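Local coordinates for protein Rho-class glutathione S-transferase (Laternula elliptica, PDB 3QAV) that binds glutathione and probably catalyses its transfer to electrophilic compounds, at residues 217-220 with 221-224; 210-213 with 214-218. All coordinates share one frame; numbering follows the deposited sequence.

Contact 1 (217-220 with 221-224); sequences MDRP and TIVK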
ATOM      1  N   MET A 217     -10.493   0.071 -21.869  1.00 31.38           N
ATOM      2  CA  MET A 217     -11.565  -0.918 -22.021  1.00 32.04           C
ATOM      3  C   MET A 217     -11.533  -1.603 -23.380  1.00 32.86           C
ATOM      4  O   MET A 217     -12.170  -2.637 -23.570  1.00 34.03           O
ATOM      5  CB  MET A 217     -12.930  -0.268 -21.833  1.00 32.54           C
ATOM      6  CG  MET A 217     -13.351  -0.143 -20.391  1.00 33.76           C
ATOM      7  SD  MET A 217     -13.535  -1.751 -19.611  1.00 34.21           S
ATOM      8  CE  MET A 217     -15.167  -2.227 -20.229  1.00 34.45           C
ATOM      9  N   ASP A 218     -10.809  -1.016 -24.325  1.00 30.98           N
ATOM     10  CA  ASP A 218     -10.693  -1.593 -25.654  1.00 33.42           C
ATOM     11  C   ASP A 218      -9.394  -2.400 -25.787  1.00 32.34           C
ATOM     12  O   ASP A 218      -9.178  -3.087 -26.778  1.00 31.29           O
ATOM     13  CB  ASP A 218     -10.769  -0.491 -26.720  1.00 36.58           C
ATOM     14  CG  ASP A 218     -12.193   0.048 -26.910  1.00 42.02           C
ATOM     15  OD1 ASP A 218     -13.107  -0.768 -27.164  1.00 45.60           O
ATOM     16  OD2 ASP A 218     -12.406   1.281 -26.816  1.00 44.18           O
ATOM     17  N   ARG A 219      -8.539  -2.326 -24.774  1.00 30.12           N
ATOM     18  CA  ARG A 219      -7.281  -3.061 -24.777  1.00 29.31           C
ATOM     19  C   ARG A 219      -7.603  -4.547 -24.574  1.00 30.75           C
ATOM     20  O   ARG A 219      -8.215  -4.930 -23.580  1.00 28.72           O
ATOM     21  CB  ARG A 219      -6.393  -2.528 -23.652  1.00 32.15           C
ATOM     22  CG  ARG A 219      -4.921  -2.865 -23.772  1.00 30.71           C
ATOM     23  CD  ARG A 219      -4.141  -2.242 -22.609  1.00 31.09           C
ATOM     24  NE  ARG A 219      -2.753  -2.688 -22.604  1.00 28.90           N
ATOM     25  CZ  ARG A 219      -1.797  -2.173 -23.367  1.00 29.40           C
ATOM     26  NH1 ARG A 219      -0.565  -2.661 -23.295  1.00 25.46           N
ATOM     27  NH2 ARG A 219      -2.068  -1.160 -24.182  1.00 27.92           N
ATOM     28  N   PRO A 220      -7.186  -5.407 -25.519  1.00 32.51           N
ATOM     29  CA  PRO A 220      -7.449  -6.849 -25.434  1.00 32.36           C
ATOM     30  C   PRO A 220      -7.214  -7.548 -24.092  1.00 32.49           C
ATOM     31  O   PRO A 220      -8.028  -8.382 -23.684  1.00 28.97           O
ATOM     32  CB  PRO A 220      -6.598  -7.429 -26.569  1.00 33.23           C
ATOM     33  CG  PRO A 220      -5.529  -6.397 -26.781  1.00 36.14           C
ATOM     34  CD  PRO A 220      -6.274  -5.107 -26.638  1.00 34.49           C
ATOM     35  N   THR A 221      -6.121  -7.217 -23.404  1.00 31.45           N
ATOM     36  CA  THR A 221      -5.828  -7.840 -22.115  1.00 30.90           C
ATOM     37  C   THR A 221      -6.853  -7.470 -21.046  1.00 31.47           C
ATOM     38  O   THR A 221      -7.130  -8.266 -20.145  1.00 31.14           O
ATOM     39  CB  THR A 221      -4.426  -7.446 -21.597  1.00 31.57           C
ATOM     40  OG1 THR A 221      -4.333  -6.018 -21.503  1.00 31.60           O
ATOM     41  CG2 THR A 221      -3.340  -7.967 -22.529  1.00 29.97           C
ATOM     42  N   ILE A 222      -7.397  -6.258 -21.132  1.00 30.44           N
ATOM     43  CA  ILE A 222      -8.398  -5.810 -20.172  1.00 31.57           C
ATOM     44  C   ILE A 222      -9.710  -6.516 -20.500  1.00 32.70           C
ATOM     45  O   ILE A 222     -10.417  -6.970 -19.603  1.00 32.92           O
ATOM     46  CB  ILE A 222      -8.627  -4.259 -20.218  1.00 32.53           C
ATOM     47  CG1 ILE A 222      -7.526  -3.515 -19.445  1.00 32.21           C
ATOM     48  CG2 ILE A 222      -9.956  -3.904 -19.558  1.00 32.64           C
ATOM     49  CD1 ILE A 222      -6.182  -3.518 -20.114  1.00 36.35           C
ATOM     50  N   VAL A 223     -10.032  -6.606 -21.788  1.00 30.56           N
ATOM     51  CA  VAL A 223     -11.255  -7.279 -22.213  1.00 30.91           C
ATOM     52  C   VAL A 223     -11.258  -8.700 -21.663  1.00 32.20           C
ATOM     53  O   VAL A 223     -12.276  -9.183 -21.169  1.00 32.52           O
ATOM     54  CB  VAL A 223     -11.357  -7.353 -23.755  1.00 27.98           C
ATOM     55  CG1 VAL A 223     -12.592  -8.156 -24.159  1.00 29.13           C
ATOM     56  CG2 VAL A 223     -11.430  -5.955 -24.333  1.00 27.42           C
ATOM     57  N   LYS A 224     -10.102  -9.356 -21.753  1.00 31.81           N
ATOM     58  CA  LYS A 224      -9.935 -10.725 -21.278  1.00 33.31           C
ATOM     59  C   LYS A 224     -10.037 -10.872 -19.759  1.00 32.79           C
ATOM     60  O   LYS A 224     -10.355 -11.947 -19.252  1.00 32.83           O
ATOM     61  CB  LYS A 224      -8.574 -11.274 -21.716  1.00 35.58           C
ATOM     62  CG  LYS A 224      -8.374 -11.381 -23.214  1.00 44.31           C
ATOM     63  CD  LYS A 224      -7.050 -12.081 -23.536  1.00 48.15           C
ATOM     64  CE  LYS A 224      -6.974 -12.509 -24.997  1.00 49.72           C
ATOM     65  NZ  LYS A 224      -7.122 -11.355 -25.926  1.00 52.80           N
TER
HETATM   66  O   HOH W   1      -9.422  -9.962 -25.749  1.00 38.72           O

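Contact 2 (210-213 with 214-218); sequences FKYY and NMMMD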
ATOM      1  N   PHE A 210     -12.204   9.519 -18.326  1.00 31.97           N
ATOM      2  CA  PHE A 210     -13.185   8.825 -19.155  1.00 31.44           C
ATOM      3  C   PHE A 210     -12.537   8.340 -20.448  1.00 31.14           C
ATOM      4  O   PHE A 210     -12.749   7.206 -20.872  1.00 34.03           O
ATOM      5  CB  PHE A 210     -14.352   9.756 -19.479  1.00 32.76           C
ATOM      6  CG  PHE A 210     -15.438   9.112 -20.295  1.00 33.13           C
ATOM      7  CD1 PHE A 210     -15.642   9.482 -21.622  1.00 33.07           C
ATOM      8  CD2 PHE A 210     -16.281   8.157 -19.725  1.00 34.04           C
ATOM      9  CE1 PHE A 210     -16.674   8.914 -22.372  1.00 28.28           C
ATOM     10  CE2 PHE A 210     -17.314   7.584 -20.467  1.00 32.25           C
ATOM     11  CZ  PHE A 210     -17.510   7.966 -21.794  1.00 30.27           C
ATOM     12  N   LYS A 211     -11.749   9.209 -21.070  1.00 29.98           N
ATOM     13  CA  LYS A 211     -11.049   8.882 -22.305  1.00 31.24           C
ATOM     14  C   LYS A 211     -10.064   7.744 -22.031  1.00 32.06           C
ATOM     15  O   LYS A 211      -9.899   6.830 -22.847  1.00 30.68           O
ATOM     16  CB  LYS A 211     -10.308  10.124 -22.806  1.00 32.89           C
ATOM     17  CG  LYS A 211      -9.421   9.913 -24.016  1.00 35.75           C
ATOM     18  CD  LYS A 211      -8.757  11.230 -24.408  1.00 36.72           C
ATOM     19  CE  LYS A 211      -7.847  11.065 -25.612  1.00 41.42           C
ATOM     20  NZ  LYS A 211      -7.241  12.358 -26.035  1.00 42.77           N
ATOM     21  N   TYR A 212      -9.414   7.812 -20.872  1.00 32.39           N
ATOM     22  CA  TYR A 212      -8.453   6.794 -20.456  1.00 30.29           C
ATOM     23  C   TYR A 212      -9.199   5.477 -20.278  1.00 28.73           C
ATOM     24  O   TYR A 212      -8.766   4.436 -20.760  1.00 27.38           O
ATOM     25  CB  TYR A 212      -7.794   7.198 -19.132  1.00 30.00           C
ATOM     26  CG  TYR A 212      -6.913   6.119 -18.519  1.00 30.84           C
ATOM     27  CD1 TYR A 212      -5.646   5.843 -19.032  1.00 30.57           C
ATOM     28  CD2 TYR A 212      -7.359   5.369 -17.429  1.00 29.47           C
ATOM     29  CE1 TYR A 212      -4.846   4.843 -18.468  1.00 29.70           C
ATOM     30  CE2 TYR A 212      -6.577   4.374 -16.863  1.00 26.24           C
ATOM     31  CZ  TYR A 212      -5.325   4.116 -17.380  1.00 28.66           C
ATOM     32  OH  TYR A 212      -4.551   3.138 -16.804  1.00 30.33           O
ATOM     33  N   TYR A 213     -10.333   5.539 -19.592  1.00 28.69           N
ATOM     34  CA  TYR A 213     -11.151   4.360 -19.351  1.00 31.17           C
ATOM     35  C   TYR A 213     -11.580   3.695 -20.658  1.00 32.51           C
ATOM     36  O   TYR A 213     -11.487   2.478 -20.808  1.00 31.50           O
ATOM     37  CB  TYR A 213     -12.397   4.738 -18.553  1.00 29.03           C
ATOM     38  CG  TYR A 213     -13.350   3.583 -18.369  1.00 31.59           C
ATOM     39  CD1 TYR A 213     -13.062   2.554 -17.478  1.00 32.72           C
ATOM     40  CD2 TYR A 213     -14.532   3.504 -19.105  1.00 32.50           C
ATOM     41  CE1 TYR A 213     -13.920   1.479 -17.320  1.00 31.77           C
ATOM     42  CE2 TYR A 213     -15.402   2.426 -18.953  1.00 33.72           C
ATOM     43  CZ  TYR A 213     -15.087   1.419 -18.058  1.00 32.62           C
ATOM     44  OH  TYR A 213     -15.922   0.346 -17.901  1.00 33.10           O
ATOM     45  N   ASN A 214     -12.068   4.498 -21.595  1.00 33.63           N
ATOM     46  CA  ASN A 214     -12.507   3.975 -22.883  1.00 35.88           C
ATOM     47  C   ASN A 214     -11.366   3.312 -23.635  1.00 35.11           C
ATOM     48  O   ASN A 214     -11.529   2.221 -24.170  1.00 35.52           O
ATOM     49  CB  ASN A 214     -13.106   5.098 -23.735  1.00 36.72           C
ATOM     50  CG  ASN A 214     -14.515   5.447 -23.316  1.00 38.60           C
ATOM     51  OD1 ASN A 214     -14.976   6.565 -23.523  1.00 41.48           O
ATOM     52  ND2 ASN A 214     -15.215   4.483 -22.735  1.00 38.75           N
ATOM     53  N   MET A 215     -10.213   3.970 -23.681  1.00 34.32           N
ATOM     54  CA  MET A 215      -9.070   3.395 -24.378  1.00 36.15           C
ATOM     55  C   MET A 215      -8.699   2.051 -23.763  1.00 35.93           C
ATOM     56  O   MET A 215      -8.539   1.054 -24.469  1.00 35.64           O
ATOM     57  CB  MET A 215      -7.851   4.317 -24.304  1.00 37.18           C
ATOM     58  CG  MET A 215      -6.542   3.583 -24.592  1.00 40.52           C
ATOM     59  SD  MET A 215      -5.066   4.583 -24.417  1.00 44.88           S
ATOM     60  CE  MET A 215      -4.884   4.619 -22.617  1.00 45.25           C
ATOM     61  N   MET A 216      -8.556   2.042 -22.443  1.00 34.41           N
ATOM     62  CA  MET A 216      -8.185   0.834 -21.718  1.00 32.87           C
ATOM     63  C   MET A 216      -9.212  -0.286 -21.864  1.00 30.20           C
ATOM     64  O   MET A 216      -8.843  -1.455 -21.967  1.00 29.03           O
ATOM     65  CB  MET A 216      -7.967   1.170 -20.241  1.00 32.02           C
ATOM     66  CG  MET A 216      -6.733   2.018 -19.985  1.00 31.22           C
ATOM     67  SD  MET A 216      -5.170   1.109 -20.215  1.00 32.32           S
ATOM     68  CE  MET A 216      -4.901   0.489 -18.537  1.00 32.48           C
ATOM     69  N   MET A 217     -10.493   0.071 -21.869  1.00 31.38           N
ATOM     70  CA  MET A 217     -11.565  -0.918 -22.021  1.00 32.04           C
ATOM     71  C   MET A 217     -11.533  -1.603 -23.380  1.00 32.86           C
ATOM     72  O   MET A 217     -12.170  -2.637 -23.570  1.00 34.03           O
ATOM     73  CB  MET A 217     -12.930  -0.268 -21.833  1.00 32.54           C
ATOM     74  CG  MET A 217     -13.351  -0.143 -20.391  1.00 33.76           C
ATOM     75  SD  MET A 217     -13.535  -1.751 -19.611  1.00 34.21           S
ATOM     76  CE  MET A 217     -15.167  -2.227 -20.229  1.00 34.45           C
ATOM     77  N   ASP A 218     -10.809  -1.016 -24.325  1.00 30.98           N
ATOM     78  CA  ASP A 218     -10.693  -1.593 -25.654  1.00 33.42           C
ATOM     79  C   ASP A 218      -9.394  -2.400 -25.787  1.00 32.34           C
ATOM     80  O   ASP A 218      -9.178  -3.087 -26.778  1.00 31.29           O
ATOM     81  CB  ASP A 218     -10.769  -0.491 -26.720  1.00 36.58           C
ATOM     82  CG  ASP A 218     -12.193   0.048 -26.910  1.00 42.02           C
ATOM     83  OD1 ASP A 218     -13.107  -0.768 -27.164  1.00 45.60           O
ATOM     84  OD2 ASP A 218     -12.406   1.281 -26.816  1.00 44.18           O
TER

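Contact 1 (217-220 with 221-224)
The carbonyl oxygen of R219, at the N-cap position, meets the first turn of helix 220-224 through two amides. V223 N donates to R219 O at 3.1 Å in a nearly straight bond (165°), whereas I222 N, at 2.9 Å from the same oxygen, makes a bent, weak one. One residue on, K224 N donates to P220 O at 3.0 Å. A water ties the K224 side chain back to that oxygen: it donates to P220 O and accepts from K224 NZ at 2.7 Å, so P220 O has two donors. K224 reaches the water because its chain runs extended and bends at its last torsion (chi4 58°), turning NZ back toward P220 CB.

The apolar contacts gather round the buried I222. Its methyl CD1 lies 3.5 Å from R219 CD, at the edge of the guanidinium. I222 CG2 meets M217 SD, the two side chains crossing at about a right angle. R219 is extended from CG to NE and runs beside T221; E47 joins both, by a salt bridge to NE and a hydrogen bond to T221 OG1. R219 makes a cation-pi contact with F181. A leucine in place of R219 would probably cost E47 this salt bridge and F181 its cation-pi partner. Since R219 O serves the helix start while its guanidinium holds E47 of helix 36-47, this residue couples the turn to the N-terminal domain.

Contact 2 (210-213 with 214-218)
Three rings, those of F210, Y212 and Y213, each have a group from the residue four positions on over one face. Above F210 it is an amide oxygen: N214 OD1 stands 3.1 Å over the ring plane, displaced toward the rim at CE1, and the ring and amide planes are 74° apart. Over the other two lie methionine methylenes, both CH-pi contacts. M216 CG is 3.8 Å from the centroid of the Y212 ring, and M217 CG is closer, 3.5 Å from that of Y213. Each sulfur sits obliquely to its ring as a Met-aromatic contact, M216 SD at 4.7 Å from the Y212 centroid and M217 SD at 4.5 Å from the Y213 centroid.

The methionines do this with folded chains. In M216, CG lies anti to the carbonyl carbon (chi1 -69°), which sets it over the ring; the bends at chi2 and chi3 then bring CE to 3.2 Å from Y212 OH. M217 runs alongside Y213, pointing the same way, while M216 crosses Y212 at a slant. M215 adds its methyl CE beside Y212 CD1, at 3.9 Å.

The backbone is bonded in the regular i to i+4 way: N214, M215, M216 and M217 donate their amides to F210, K211, Y212 and Y213 carbonyls in turn, the bond from M216 N to Y212 O being nearly straight (171°). The hydroxyl of the buried Y212 is hydrogen-bonded to D185 of helix 183-197, on which Y213 and M216 also pack through F189. These bonds, and the aromatic-methionine pairs at the same spacing, are those of an alpha-helix, here packed against helix 183-197 in the all-helical C-terminal domain of the GST fold.

In the fold
Contact 2 comes first along the chain, on helix 207-217; contact 1 follows directly, covering the turn out of that helix and the short helix 220-224. Their centres are 10 Å apart, on the same side of the chain's centre, and M217 and D218 belong to both. They also touch directly, I222 CB packing 3.3 Å from M216 O, so the second helix leans on the end of the first. Helix 183-197 underlies both, with F189 as a shared neighbour, while contact 1 additionally reaches helix 36-47. The pair thus carries the chain from the C-terminal helical domain to the border with the N-terminal domain, away from the glutathione-binding residues.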